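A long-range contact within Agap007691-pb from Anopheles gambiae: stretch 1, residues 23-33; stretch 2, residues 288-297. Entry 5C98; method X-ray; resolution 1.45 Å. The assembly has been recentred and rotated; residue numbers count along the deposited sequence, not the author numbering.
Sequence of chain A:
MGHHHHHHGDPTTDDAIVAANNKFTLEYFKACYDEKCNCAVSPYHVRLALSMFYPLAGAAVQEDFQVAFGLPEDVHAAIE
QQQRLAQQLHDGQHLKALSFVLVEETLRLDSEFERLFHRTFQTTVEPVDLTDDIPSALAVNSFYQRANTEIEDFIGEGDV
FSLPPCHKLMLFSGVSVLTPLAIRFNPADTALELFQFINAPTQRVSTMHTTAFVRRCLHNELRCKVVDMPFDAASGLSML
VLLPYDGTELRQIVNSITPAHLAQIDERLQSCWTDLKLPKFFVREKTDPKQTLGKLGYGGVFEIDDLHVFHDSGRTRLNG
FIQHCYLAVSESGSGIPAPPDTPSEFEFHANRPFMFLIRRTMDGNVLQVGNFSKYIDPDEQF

Stretch 1, residues 23-33: KFTLEYFKACY
Stretch 2 (288-297) DPKQTLGKLG

Residues 23-32 form an α-helix that begins earlier in the chain, with phi/psi close to -62/-43 until Ala-31 (-75/-24) and Cys-32 (-108/-12) loosen the last turn; Tyr-33, at -60/136, is the first residue to leave helical angles. The second helix starts at Pro-289 (-51/-33), whose fixed phi suits a first turn. Asp-288 (-129/86, chi1 t) is its N-cap: its OD1 accepts weak bonds from Lys-290 N at 3.1 Å and Gln-291 N at 3.5 Å. At the other end Gly-297, at phi/psi 96/11, closes a Schellman motif, its N bonded to Gly-294 O at 3.0 Å; a CB at these angles would be jammed against the carbonyl O of Leu-296, so glycine fits.

The helix axes approach to 9.3 Å, with 107° between their N-to-C directions, so the helices cross steeply. The nearest CA pair, Cys-32 CA to Thr-292 CA at 6.2 Å, sets the register. Together the stretches bury 434 Å².

The contact from the first helix comes mainly from Phe-24, Tyr-28 and Ala-31, spaced three or four residues apart and therefore on one side of the helix. Phe-24 and Tyr-28 leave the backbone sideways, but with chi1 t (166° and -174°) and chi2 of 73° and -78° their rings reach the second helix. Thr-292 points toward the first helix with chi1 m (-55°), placing its methyl over one face of the Tyr-28 ring: CG2 of Thr-292 lies 3.5 Å from the centroid of that ring and 5° off its normal, a CH-pi contact. At the edge of the same ring, Tyr-28 OH is 3.2 Å from Pro-289 CA.

Leu-293 and Leu-296, both chi1 m and chi2 t, fill the space beside the rings. Leu-293 CD2 meets the edge of Phe-24 at CZ (4.1 Å) and that of Tyr-28 at CE2 (4.2 Å). Leu-296 spreads its two methyls: CD1 lies 4.0 Å from Phe-24 CE1 and 3.9 Å from Tyr-28 CD2, while CD2 packs 3.9 Å from Ala-31 CB and 3.8 Å from Glu-27 O. Ala-31 points toward the second helix, and its small methyl sits where the backbones come close, with CB also 3.9 Å from Thr-292 CG2.

One direct hydrogen bond crosses the contact. Lys-295, with chi angles m, t, p, t, brings NZ to within 2.7 Å of Ala-31 O, a carbonyl in the last helical turn that accepts no helical backbone bond within the stretch. Water 1 adds a bridge, lying 2.8 Å from Thr-292 OG1 and donating weakly to Ala-31 O at 3.3 Å and to Gln-291 OE1 at 3.4 Å. Thr-292 thus offers its methyl to the aromatic ring and its hydroxyl to water 1. Farther out, Lys-23 NZ forms a salt bridge with Glu-27 OE2 at 2.9 Å along the first helix.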

ATOM      1  N   LYS A  23      -3.596  -8.804   9.959  1.00 15.96           N
ATOM      2  CA  LYS A  23      -2.790 -10.023   9.909  1.00 15.67           C
ATOM      3  C   LYS A  23      -2.264 -10.262   8.495  1.00 15.77           C
ATOM      4  O   LYS A  23      -1.081 -10.555   8.297  1.00 17.55           O
ATOM      5  CB  LYS A  23      -3.596 -11.237  10.387  1.00 17.39           C
ATOM      6  CG  LYS A  23      -2.810 -12.545  10.412  1.00 22.02           C
ATOM      7  CD  LYS A  23      -3.652 -13.704  10.938  1.00 23.82           C
ATOM      8  CE  LYS A  23      -2.859 -14.996  10.990  1.00 38.81           C
ATOM      9  NZ  LYS A  23      -2.768 -15.643   9.655  1.00 53.03           N
ATOM     10  N   PHE A  24      -3.143 -10.149   7.498  1.00 15.43           N
ATOM     11  CA  PHE A  24      -2.727 -10.336   6.106  1.00 15.64           C
ATOM     12  C   PHE A  24      -1.718  -9.269   5.682  1.00 15.24           C
ATOM     13  O   PHE A  24      -0.730  -9.562   5.005  1.00 15.09           O
ATOM     14  CB  PHE A  24      -3.970 -10.332   5.218  1.00 16.48           C
ATOM     15  CG  PHE A  24      -3.688 -10.192   3.764  1.00 16.44           C
ATOM     16  CD1 PHE A  24      -3.145 -11.228   3.029  1.00 17.81           C
ATOM     17  CD2 PHE A  24      -3.982  -9.004   3.113  1.00 19.39           C
ATOM     18  CE1 PHE A  24      -2.873 -11.048   1.662  1.00 19.43           C
ATOM     19  CE2 PHE A  24      -3.717  -8.848   1.766  1.00 18.88           C
ATOM     20  CZ  PHE A  24      -3.149  -9.865   1.057  1.00 18.18           C
ATOM     21  N   THR A  25      -1.927  -8.038   6.114  1.00 14.61           N
ATOM     22  CA  THR A  25      -1.042  -6.932   5.755  1.00 13.18           C
ATOM     23  C   THR A  25       0.388  -7.187   6.210  1.00 13.97           C
ATOM     24  O   THR A  25       1.339  -6.987   5.450  1.00 14.22           O
ATOM     25  CB  THR A  25      -1.589  -5.613   6.323  1.00 13.21           C
ATOM     26  OG1 THR A  25      -2.745  -5.242   5.586  1.00 15.17           O
ATOM     27  CG2 THR A  25      -0.586  -4.489   6.229  1.00 14.47           C
ATOM     28  N   LEU A  26       0.553  -7.610   7.460  1.00 15.04           N
ATOM     29  CA  LEU A  26       1.898  -7.857   7.965  1.00 14.54           C
ATOM     30  C   LEU A  26       2.530  -9.066   7.295  1.00 15.93           C
ATOM     31  O   LEU A  26       3.731  -9.048   7.012  1.00 16.44           O
ATOM     32  CB  LEU A  26       1.866  -7.988   9.489  1.00 16.20           C
ATOM     33  CG  LEU A  26       1.421  -6.719  10.218  1.00 16.99           C
ATOM     34  CD1 LEU A  26       1.370  -7.043  11.719  1.00 19.68           C
ATOM     35  CD2 LEU A  26       2.282  -5.487   9.904  1.00 17.77           C
ATOM     36  N   GLU A  27       1.747 -10.122   7.014  1.00 14.57           N
ATOM     37  CA  GLU A  27       2.291 -11.264   6.283  1.00 16.74           C
ATOM     38  C   GLU A  27       2.724 -10.862   4.882  1.00 15.44           C
ATOM     39  O   GLU A  27       3.792 -11.257   4.408  1.00 15.79           O
ATOM     40  CB  GLU A  27       1.234 -12.362   6.183  1.00 18.50           C
ATOM     41  CG  GLU A  27       1.002 -13.103   7.499  1.00 21.43           C
ATOM     42  CD  GLU A  27      -0.219 -13.991   7.471  1.00 39.36           C
ATOM     43  OE1 GLU A  27      -1.132 -13.752   6.642  1.00 38.33           O
ATOM     44  OE2 GLU A  27      -0.273 -14.925   8.303  1.00 43.13           O
ATOM     45  N   TYR A  28       1.897 -10.079   4.198  1.00 14.29           N
ATOM     46  CA  TYR A  28       2.236  -9.625   2.859  1.00 13.31           C
ATOM     47  C   TYR A  28       3.504  -8.781   2.878  1.00 15.94           C
ATOM     48  O   TYR A  28       4.386  -8.938   2.028  1.00 14.80           O
ATOM     49  CB  TYR A  28       1.062  -8.806   2.344  1.00 15.17           C
ATOM     50  CG  TYR A  28       1.131  -8.353   0.901  1.00 16.40           C
ATOM     51  CD1 TYR A  28       1.907  -7.277   0.514  1.00 15.75           C
ATOM     52  CD2 TYR A  28       0.343  -8.959  -0.064  1.00 14.79           C
ATOM     53  CE1 TYR A  28       1.913  -6.832  -0.793  1.00 15.25           C
ATOM     54  CE2 TYR A  28       0.357  -8.524  -1.369  1.00 15.84           C
ATOM     55  CZ  TYR A  28       1.130  -7.481  -1.728  1.00 14.19           C
ATOM     56  OH  TYR A  28       1.128  -7.010  -3.038  1.00 15.96           O
ATOM     57  N   PHE A  29       3.595  -7.852   3.823  1.00 14.02           N
ATOM     58  CA  PHE A  29       4.785  -7.008   3.881  1.00 14.14           C
ATOM     59  C   PHE A  29       6.042  -7.831   4.129  1.00 15.81           C
ATOM     60  O   PHE A  29       7.076  -7.572   3.514  1.00 15.84           O
ATOM     61  CB  PHE A  29       4.632  -5.903   4.928  1.00 15.08           C
ATOM     62  CG  PHE A  29       5.775  -4.934   4.930  1.00 15.28           C
ATOM     63  CD1 PHE A  29       6.114  -4.251   3.780  1.00 18.10           C
ATOM     64  CD2 PHE A  29       6.547  -4.739   6.047  1.00 16.58           C
ATOM     65  CE1 PHE A  29       7.181  -3.383   3.754  1.00 18.83           C
ATOM     66  CE2 PHE A  29       7.601  -3.841   5.998  1.00 16.62           C
ATOM     67  CZ  PHE A  29       7.896  -3.191   4.854  1.00 17.87           C
ATOM     68  N   LYS A  30       5.974  -8.827   5.014  1.00 14.36           N
ATOM     69  CA  LYS A  30       7.132  -9.690   5.235  1.00 15.20           C
ATOM     70  C   LYS A  30       7.540 -10.397   3.958  1.00 17.03           C
ATOM     71  O   LYS A  30       8.725 -10.670   3.748  1.00 19.17           O
ATOM     72  CB  LYS A  30       6.819 -10.754   6.300  1.00 18.37           C
ATOM     73  CG  LYS A  30       6.726 -10.179   7.661  1.00 23.54           C
ATOM     74  CD  LYS A  30       6.206 -11.169   8.692  1.00 19.91           C
ATOM     75  CE  LYS A  30       5.609 -10.364   9.831  1.00 22.19           C
ATOM     76  NZ  LYS A  30       5.467 -11.198  11.020  1.00 28.93           N
ATOM     77  N   ALA A  31       6.577 -10.738   3.109  1.00 16.20           N
ATOM     78  CA  ALA A  31       6.883 -11.434   1.865  1.00 18.66           C
ATOM     79  C   ALA A  31       7.483 -10.515   0.817  1.00 21.32           C
ATOM     80  O   ALA A  31       8.163 -11.008  -0.087  1.00 26.04           O
ATOM     81  CB  ALA A  31       5.606 -12.060   1.293  1.00 20.46           C
ATOM     82  N   CYS A  32       7.247  -9.204   0.881  1.00 18.39           N
ATOM     83  CA  CYS A  32       7.859  -8.324  -0.110  1.00 20.46           C
ATOM     84  C   CYS A  32       8.992  -7.451   0.419  1.00 20.60           C
ATOM     85  O   CYS A  32       9.744  -6.898  -0.392  1.00 21.35           O
ATOM     86  CB  CYS A  32       6.810  -7.504  -0.872  1.00 27.86           C
ATOM     87  SG  CYS A  32       5.834  -6.421   0.099  1.00 27.62           S
ATOM     88  N   TYR A  33       9.187  -7.360   1.734  1.00 18.14           N
ATOM     89  CA  TYR A  33      10.248  -6.522   2.272  1.00 18.23           C
ATOM     90  C   TYR A  33      11.588  -6.990   1.750  1.00 20.92           C
ATOM     91  O   TYR A  33      11.879  -8.189   1.722  1.00 21.41           O
ATOM     92  CB  TYR A  33      10.263  -6.599   3.794  1.00 16.36           C
ATOM     93  CG  TYR A  33      11.447  -5.979   4.472  1.00 16.29           C
ATOM     94  CD1 TYR A  33      11.627  -4.606   4.483  1.00 17.18           C
ATOM     95  CD2 TYR A  33      12.370  -6.764   5.143  1.00 18.90           C
ATOM     96  CE1 TYR A  33      12.709  -4.049   5.117  1.00 16.00           C
ATOM     97  CE2 TYR A  33      13.429  -6.224   5.798  1.00 18.70           C
ATOM     98  CZ  TYR A  33      13.607  -4.854   5.807  1.00 18.28           C
ATOM     99  OH  TYR A  33      14.692  -4.318   6.470  1.00 19.80           O
ATOM    100  N   ASP A 288       4.592  -5.661  -7.184  1.00 18.40           N
ATOM    101  CA  ASP A 288       3.957  -6.681  -8.013  1.00 18.34           C
ATOM    102  C   ASP A 288       3.170  -7.614  -7.108  1.00 19.81           C
ATOM    103  O   ASP A 288       3.677  -8.659  -6.691  1.00 17.93           O
ATOM    104  CB  ASP A 288       5.022  -7.444  -8.801  1.00 22.10           C
ATOM    105  CG  ASP A 288       4.439  -8.344  -9.867  1.00 25.96           C
ATOM    106  OD1 ASP A 288       3.217  -8.550  -9.873  1.00 21.20           O
ATOM    107  OD2 ASP A 288       5.211  -8.864 -10.718  1.00 32.39           O
ATOM    108  N   PRO A 289       1.924  -7.274  -6.791  1.00 16.70           N
ATOM    109  CA  PRO A 289       1.068  -8.209  -6.047  1.00 16.86           C
ATOM    110  C   PRO A 289       1.003  -9.601  -6.628  1.00 17.55           C
ATOM    111  O   PRO A 289       0.782 -10.567  -5.880  1.00 18.10           O
ATOM    112  CB  PRO A 289      -0.301  -7.513  -6.077  1.00 15.49           C
ATOM    113  CG  PRO A 289       0.013  -6.077  -6.193  1.00 15.60           C
ATOM    114  CD  PRO A 289       1.323  -5.936  -6.900  1.00 16.37           C
ATOM    115  N   LYS A 290       1.092  -9.757  -7.942  1.00 18.48           N
ATOM    116  CA  LYS A 290       1.058 -11.109  -8.492  1.00 18.28           C
ATOM    117  C   LYS A 290       2.196 -11.952  -7.925  1.00 20.53           C
ATOM    118  O   LYS A 290       1.991 -13.100  -7.507  1.00 22.45           O
ATOM    119  CB  LYS A 290       1.119 -11.052 -10.017  1.00 19.84           C
ATOM    120  CG  LYS A 290       1.473 -12.385 -10.639  1.00 23.84           C
ATOM    121  CD  LYS A 290       1.298 -12.364 -12.137  1.00 23.25           C
ATOM    122  CE  LYS A 290       1.885 -13.607 -12.732  1.00 24.31           C
ATOM    123  NZ  LYS A 290       1.836 -13.566 -14.225  1.00 31.04           N
ATOM    124  N   GLN A 291       3.393 -11.380  -7.851  1.00 18.49           N
ATOM    125  CA  GLN A 291       4.540 -12.084  -7.277  1.00 18.92           C
ATOM    126  C   GLN A 291       4.366 -12.327  -5.780  1.00 21.23           C
ATOM    127  O   GLN A 291       4.599 -13.440  -5.290  1.00 20.75           O
ATOM    128  CB  GLN A 291       5.819 -11.300  -7.548  1.00 23.17           C
ATOM    129  CG  GLN A 291       7.047 -11.821  -6.843  1.00 39.69           C
ATOM    130  CD  GLN A 291       8.260 -10.961  -7.123  1.00 52.64           C
ATOM    131  OE1 GLN A 291       8.571 -10.038  -6.367  1.00 59.38           O
ATOM    132  NE2 GLN A 291       8.941 -11.246  -8.222  1.00 53.33           N
ATOM    133  N   THR A 292       3.951 -11.304  -5.037  1.00 17.45           N
ATOM    134  CA  THR A 292       3.834 -11.433  -3.582  1.00 17.78           C
ATOM    135  C   THR A 292       2.720 -12.396  -3.195  1.00 18.54           C
ATOM    136  O   THR A 292       2.903 -13.236  -2.308  1.00 20.23           O
ATOM    137  CB  THR A 292       3.625 -10.060  -2.956  1.00 19.30           C
ATOM    138  OG1 THR A 292       4.703  -9.198  -3.373  1.00 21.53           O
ATOM    139  CG2 THR A 292       3.621 -10.158  -1.409  1.00 19.17           C
ATOM    140  N   LEU A 293       1.560 -12.300  -3.837  1.00 18.28           N
ATOM    141  CA  LEU A 293       0.489 -13.248  -3.553  1.00 17.99           C
ATOM    142  C   LEU A 293       0.907 -14.671  -3.899  1.00 21.94           C
ATOM    143  O   LEU A 293       0.543 -15.621  -3.199  1.00 21.66           O
ATOM    144  CB  LEU A 293      -0.780 -12.842  -4.310  1.00 18.70           C
ATOM    145  CG  LEU A 293      -1.461 -11.577  -3.795  1.00 18.22           C
ATOM    146  CD1 LEU A 293      -2.522 -11.142  -4.777  1.00 19.85           C
ATOM    147  CD2 LEU A 293      -2.077 -11.780  -2.415  1.00 21.11           C
ATOM    148  N   GLY A 294       1.681 -14.837  -4.969  1.00 21.15           N
ATOM    149  CA  GLY A 294       2.219 -16.153  -5.284  1.00 23.90           C
ATOM    150  C   GLY A 294       3.069 -16.705  -4.155  1.00 25.50           C
ATOM    151  O   GLY A 294       2.921 -17.866  -3.761  1.00 26.77           O
ATOM    152  N   LYS A 295       3.948 -15.863  -3.594  1.00 22.47           N
ATOM    153  CA  LYS A 295       4.797 -16.261  -2.468  1.00 22.82           C
ATOM    154  C   LYS A 295       3.977 -16.662  -1.240  1.00 23.97           C
ATOM    155  O   LYS A 295       4.413 -17.506  -0.444  1.00 26.09           O
ATOM    156  CB  LYS A 295       5.718 -15.104  -2.061  1.00 24.14           C
ATOM    157  CG  LYS A 295       6.911 -14.829  -2.955  1.00 30.47           C
ATOM    158  CD  LYS A 295       7.860 -13.784  -2.324  1.00 34.76           C
ATOM    159  CE  LYS A 295       8.541 -14.294  -1.051  1.00 47.06           C
ATOM    160  NZ  LYS A 295       9.549 -13.329  -0.492  1.00 48.80           N
ATOM    161  N   LEU A 296       2.828 -16.034  -1.035  1.00 21.72           N
ATOM    162  CA  LEU A 296       1.955 -16.339   0.090  1.00 22.89           C
ATOM    163  C   LEU A 296       1.084 -17.572  -0.138  1.00 26.35           C
ATOM    164  O   LEU A 296       0.367 -17.969   0.786  1.00 27.07           O
ATOM    165  CB  LEU A 296       1.038 -15.160   0.366  1.00 20.66           C
ATOM    166  CG  LEU A 296       1.689 -13.841   0.816  1.00 19.71           C
ATOM    167  CD1 LEU A 296       0.691 -12.728   0.915  1.00 21.83           C
ATOM    168  CD2 LEU A 296       2.391 -14.032   2.150  1.00 22.78           C
ATOM    169  N   GLY A 297       1.106 -18.166  -1.329  1.00 25.34           N
ATOM    170  CA  GLY A 297       0.289 -19.330  -1.641  1.00 24.74           C
ATOM    171  C   GLY A 297      -1.018 -19.026  -2.330  1.00 23.82           C
ATOM    172  O   GLY A 297      -1.859 -19.924  -2.458  1.00 25.89           O
TER
HETATM  173  O   HOH W   1       7.310 -10.235  -3.208  1.00 30.08           O